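Protein FucU (Bifidobacterium longum subsp. infantis, PDB 3MVK) probably interconverts the anomers of L-fucose and the pyranose and furanose forms of beta-D-ribose, acting as a sugar mutarotase in a ten-chain assembly. Local coordinates at residues K3-P11 with E54-V62. Residues are numbered along the deposited sequence; the frame is centred on the assembly and turned at random.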
ATOM      1  N   LYS G   3     -32.454   8.033  -7.466  1.00 42.69           N
ATOM      2  CA  LYS G   3     -33.091   9.382  -7.618  1.00 42.47           C
ATOM      3  C   LYS G   3     -33.934   9.773  -6.396  1.00 42.12           C
ATOM      4  O   LYS G   3     -34.291  10.942  -6.227  1.00 42.84           O
ATOM      5  CB  LYS G   3     -33.917   9.463  -8.908  1.00 42.67           C
ATOM      6  N   GLY G   4     -34.251   8.795  -5.549  1.00 41.48           N
ATOM      7  CA  GLY G   4     -34.775   9.082  -4.208  1.00 40.25           C
ATOM      8  C   GLY G   4     -33.641   9.489  -3.268  1.00 39.08           C
ATOM      9  O   GLY G   4     -33.877   9.928  -2.141  1.00 39.73           O
ATOM     10  N   ILE G   5     -32.404   9.343  -3.741  1.00 37.46           N
ATOM     11  CA  ILE G   5     -31.209   9.640  -2.945  1.00 35.45           C
ATOM     12  C   ILE G   5     -30.848  11.122  -3.067  1.00 33.48           C
ATOM     13  O   ILE G   5     -30.764  11.646  -4.182  1.00 33.58           O
ATOM     14  CB  ILE G   5     -30.016   8.777  -3.389  1.00 35.77           C
ATOM     15  CG1 ILE G   5     -30.382   7.294  -3.325  1.00 37.22           C
ATOM     16  CG2 ILE G   5     -28.768   9.065  -2.538  1.00 35.13           C
ATOM     17  CD1 ILE G   5     -29.567   6.429  -4.251  1.00 38.54           C
ATOM     18  N   PRO G   6     -30.639  11.804  -1.922  1.00 31.30           N
ATOM     19  CA  PRO G   6     -30.263  13.207  -1.915  1.00 29.77           C
ATOM     20  C   PRO G   6     -28.994  13.453  -2.722  1.00 28.13           C
ATOM     21  O   PRO G   6     -27.986  12.743  -2.549  1.00 27.38           O
ATOM     22  CB  PRO G   6     -30.016  13.488  -0.434  1.00 29.77           C
ATOM     23  CG  PRO G   6     -30.948  12.558   0.253  1.00 30.37           C
ATOM     24  CD  PRO G   6     -30.884  11.302  -0.557  1.00 31.02           C
ATOM     25  N   LYS G   7     -29.064  14.448  -3.600  1.00 26.73           N
ATOM     26  CA  LYS G   7     -27.974  14.784  -4.501  1.00 25.31           C
ATOM     27  C   LYS G   7     -26.666  15.134  -3.788  1.00 24.11           C
ATOM     28  O   LYS G   7     -25.586  14.945  -4.350  1.00 24.37           O
ATOM     29  CB  LYS G   7     -28.386  15.946  -5.416  1.00 26.40           C
ATOM     30  N   ILE G   8     -26.741  15.638  -2.553  1.00 21.15           N
ATOM     31  CA  ILE G   8     -25.514  16.059  -1.877  1.00 19.68           C
ATOM     32  C   ILE G   8     -24.633  14.902  -1.369  1.00 18.76           C
ATOM     33  O   ILE G   8     -23.456  15.113  -1.067  1.00 18.87           O
ATOM     34  CB  ILE G   8     -25.762  17.087  -0.725  1.00 19.57           C
ATOM     35  CG1 ILE G   8     -26.454  16.419   0.459  1.00 20.51           C
ATOM     36  CG2 ILE G   8     -26.536  18.338  -1.259  1.00 20.37           C
ATOM     37  CD1 ILE G   8     -26.423  17.311   1.714  1.00 21.88           C
ATOM     38  N   ILE G   9     -25.189  13.697  -1.301  1.00 17.91           N
ATOM     39  CA  ILE G   9     -24.433  12.543  -0.769  1.00 17.12           C
ATOM     40  C   ILE G   9     -23.464  12.004  -1.843  1.00 16.52           C
ATOM     41  O   ILE G   9     -23.936  11.514  -2.881  1.00 16.85           O
ATOM     42  CB  ILE G   9     -25.394  11.424  -0.280  1.00 17.16           C
ATOM     43  CG1 ILE G   9     -26.281  11.953   0.872  1.00 17.34           C
ATOM     44  CG2 ILE G   9     -24.619  10.169   0.169  1.00 16.66           C
ATOM     45  CD1 ILE G   9     -27.387  11.001   1.297  1.00 21.10           C
ATOM     46  N   PRO G  10     -22.130  12.083  -1.606  1.00 16.11           N
ATOM     47  CA  PRO G  10     -21.177  11.556  -2.602  1.00 16.13           C
ATOM     48  C   PRO G  10     -21.198  10.015  -2.614  1.00 16.11           C
ATOM     49  O   PRO G  10     -21.678   9.393  -1.641  1.00 16.09           O
ATOM     50  CB  PRO G  10     -19.825  12.098  -2.127  1.00 15.93           C
ATOM     51  CG  PRO G  10     -19.990  12.248  -0.620  1.00 17.01           C
ATOM     52  CD  PRO G  10     -21.441  12.657  -0.425  1.00 15.95           C
ATOM     53  N   PRO G  11     -20.701   9.394  -3.702  1.00 15.72           N
ATOM     54  CA  PRO G  11     -20.798   7.931  -3.807  1.00 16.08           C
ATOM     55  C   PRO G  11     -20.177   7.173  -2.621  1.00 15.74           C
ATOM     56  O   PRO G  11     -20.765   6.195  -2.185  1.00 14.85           O
ATOM     57  CB  PRO G  11     -20.052   7.621  -5.109  1.00 15.92           C
ATOM     58  CG  PRO G  11     -20.267   8.900  -5.950  1.00 15.15           C
ATOM     59  CD  PRO G  11     -20.161  10.005  -4.931  1.00 15.52           C
ATOM     60  N   GLU G  54     -28.672  20.533   6.598  1.00 17.81           N
ATOM     61  CA  GLU G  54     -28.872  19.956   5.273  1.00 18.13           C
ATOM     62  C   GLU G  54     -28.292  18.552   5.187  1.00 18.01           C
ATOM     63  O   GLU G  54     -28.879  17.673   4.537  1.00 16.50           O
ATOM     64  CB  GLU G  54     -28.369  20.849   4.143  1.00 19.69           C
ATOM     65  CG  GLU G  54     -26.933  21.206   4.204  1.00 23.66           C
ATOM     66  CD  GLU G  54     -26.558  22.263   3.160  1.00 29.92           C
ATOM     67  OE1 GLU G  54     -25.861  23.245   3.524  1.00 31.58           O
ATOM     68  OE2 GLU G  54     -26.997  22.128   1.991  1.00 32.44           O
ATOM     69  N   ILE G  55     -27.170  18.327   5.877  1.00 16.45           N
ATOM     70  CA  ILE G  55     -26.611  16.979   5.956  1.00 16.36           C
ATOM     71  C   ILE G  55     -27.548  16.028   6.702  1.00 15.85           C
ATOM     72  O   ILE G  55     -27.815  14.923   6.235  1.00 16.44           O
ATOM     73  CB  ILE G  55     -25.208  16.977   6.581  1.00 16.37           C
ATOM     74  CG1 ILE G  55     -24.243  17.697   5.647  1.00 16.50           C
ATOM     75  CG2 ILE G  55     -24.716  15.542   6.814  1.00 15.73           C
ATOM     76  CD1 ILE G  55     -22.909  17.967   6.251  1.00 16.98           C
ATOM     77  N   LEU G  56     -28.040  16.446   7.865  1.00 15.11           N
ATOM     78  CA  LEU G  56     -28.951  15.583   8.621  1.00 15.90           C
ATOM     79  C   LEU G  56     -30.182  15.266   7.806  1.00 16.48           C
ATOM     80  O   LEU G  56     -30.627  14.118   7.770  1.00 16.68           O
ATOM     81  CB  LEU G  56     -29.361  16.248   9.933  1.00 15.50           C
ATOM     82  CG  LEU G  56     -30.294  15.419  10.810  1.00 14.87           C
ATOM     83  CD1 LEU G  56     -29.680  14.054  11.257  1.00 15.12           C
ATOM     84  CD2 LEU G  56     -30.701  16.246  12.039  1.00 15.35           C
ATOM     85  N   LYS G  57     -30.744  16.280   7.163  1.00 17.53           N
ATOM     86  CA  LYS G  57     -31.966  16.076   6.386  1.00 18.61           C
ATOM     87  C   LYS G  57     -31.741  15.021   5.294  1.00 18.04           C
ATOM     88  O   LYS G  57     -32.591  14.148   5.085  1.00 19.02           O
ATOM     89  CB  LYS G  57     -32.435  17.382   5.763  1.00 18.59           C
ATOM     90  CG  LYS G  57     -33.759  17.279   5.014  1.00 22.34           C
ATOM     91  CD  LYS G  57     -34.001  18.583   4.233  1.00 27.49           C
ATOM     92  CE  LYS G  57     -35.227  18.464   3.351  1.00 31.20           C
ATOM     93  NZ  LYS G  57     -36.470  18.362   4.169  1.00 33.38           N
ATOM     94  N   ALA G  58     -30.597  15.090   4.615  1.00 18.21           N
ATOM     95  CA  ALA G  58     -30.271  14.152   3.567  1.00 18.10           C
ATOM     96  C   ALA G  58     -30.076  12.734   4.118  1.00 18.17           C
ATOM     97  O   ALA G  58     -30.598  11.758   3.565  1.00 18.50           O
ATOM     98  CB  ALA G  58     -29.034  14.633   2.799  1.00 18.43           C
ATOM     99  N   ILE G  59     -29.332  12.626   5.213  1.00 17.60           N
ATOM    100  CA  ILE G  59     -29.028  11.325   5.818  1.00 17.67           C
ATOM    101  C   ILE G  59     -30.309  10.616   6.268  1.00 17.85           C
ATOM    102  O   ILE G  59     -30.473   9.433   6.026  1.00 17.71           O
ATOM    103  CB  ILE G  59     -28.036  11.454   6.987  1.00 17.63           C
ATOM    104  CG1 ILE G  59     -26.641  11.737   6.433  1.00 18.33           C
ATOM    105  CG2 ILE G  59     -28.026  10.166   7.854  1.00 18.24           C
ATOM    106  CD1 ILE G  59     -25.638  12.114   7.506  1.00 22.61           C
ATOM    107  N   LEU G  60     -31.209  11.349   6.907  1.00 17.71           N
ATOM    108  CA  LEU G  60     -32.420  10.750   7.448  1.00 18.81           C
ATOM    109  C   LEU G  60     -33.342  10.177   6.367  1.00 19.51           C
ATOM    110  O   LEU G  60     -34.135   9.275   6.660  1.00 20.18           O
ATOM    111  CB  LEU G  60     -33.175  11.729   8.350  1.00 18.96           C
ATOM    112  CG  LEU G  60     -32.459  12.140   9.643  1.00 18.87           C
ATOM    113  CD1 LEU G  60     -33.291  13.192  10.332  1.00 19.33           C
ATOM    114  CD2 LEU G  60     -32.188  10.959  10.568  1.00 19.35           C
ATOM    115  N   THR G  61     -33.216  10.652   5.127  1.00 20.67           N
ATOM    116  CA  THR G  61     -33.990  10.047   4.038  1.00 22.88           C
ATOM    117  C   THR G  61     -33.574   8.592   3.753  1.00 23.53           C
ATOM    118  O   THR G  61     -34.360   7.810   3.205  1.00 24.41           O
ATOM    119  CB  THR G  61     -33.948  10.879   2.746  1.00 22.78           C
ATOM    120  OG1 THR G  61     -32.655  10.761   2.155  1.00 24.98           O
ATOM    121  CG2 THR G  61     -34.267  12.338   3.017  1.00 24.72           C
ATOM    122  N   VAL G  62     -32.351   8.217   4.130  1.00 24.30           N
ATOM    123  CA  VAL G  62     -31.861   6.869   3.850  1.00 24.01           C
ATOM    124  C   VAL G  62     -31.413   6.056   5.071  1.00 24.06           C
ATOM    125  O   VAL G  62     -31.061   4.881   4.949  1.00 25.75           O
ATOM    126  CB  VAL G  62     -30.737   6.882   2.781  1.00 24.30           C
ATOM    127  CG1 VAL G  62     -31.274   7.383   1.454  1.00 24.67           C
ATOM    128  CG2 VAL G  62     -29.546   7.714   3.243  1.00 24.96           C
TER
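Pro-6 lies against Ala-58 on the helix, and the tight part of the contact centres on this pair: Pro-6 CB is 3.6 Å from Ala-58 CB, and the two residues form the closest CA pair across the contact. Ala-58 offers its CB methyl to Pro-6 and Ile-8, and its carbonyl O to Pro-6 CG and Ile-9 CD1. Ile-8 reaches the methyl with CG1 and CD1, each 3.9 Å from Ala-58 CB; with CG1 between the backbone N and the carbonyl carbon (chi1 70°) and an extended chi2, Ile-8 CD1 also lies 3.8 Å from Glu-54 O. Ile-9 CD1 is 4.0 Å from Ala-58 O, with Val-62 CG2 nearby. The type I turn from Pro-6 to Ile-9 is closed by the bond from Ile-9 N to Pro-6 O. Tightest of all is Thr-61 OG1, 3.1 Å from Pro-6 CG, where the two side chains pass in opposite directions. The hydroxyl is held there by donating to Ala-58 O (2.7 Å), only 16° from the carbonyl plane, and that oxygen also accepts from Thr-61 N.

The margins are looser. Val-62 touches Pro-6 only through CG1, at 4.4 Å from Pro-6 CD. At the other end, solvent-exposed Glu-54 has its OE1 hydrogen-bonded to Gly-51 N. A subunit interface runs alongside, where Ile-8 meets Gly-49 of a second subunit.

A type I turn packed on Ala-58 thus joins the segment preceding helix 11-19 to helix 52-60 in the RbsD/FucU fold.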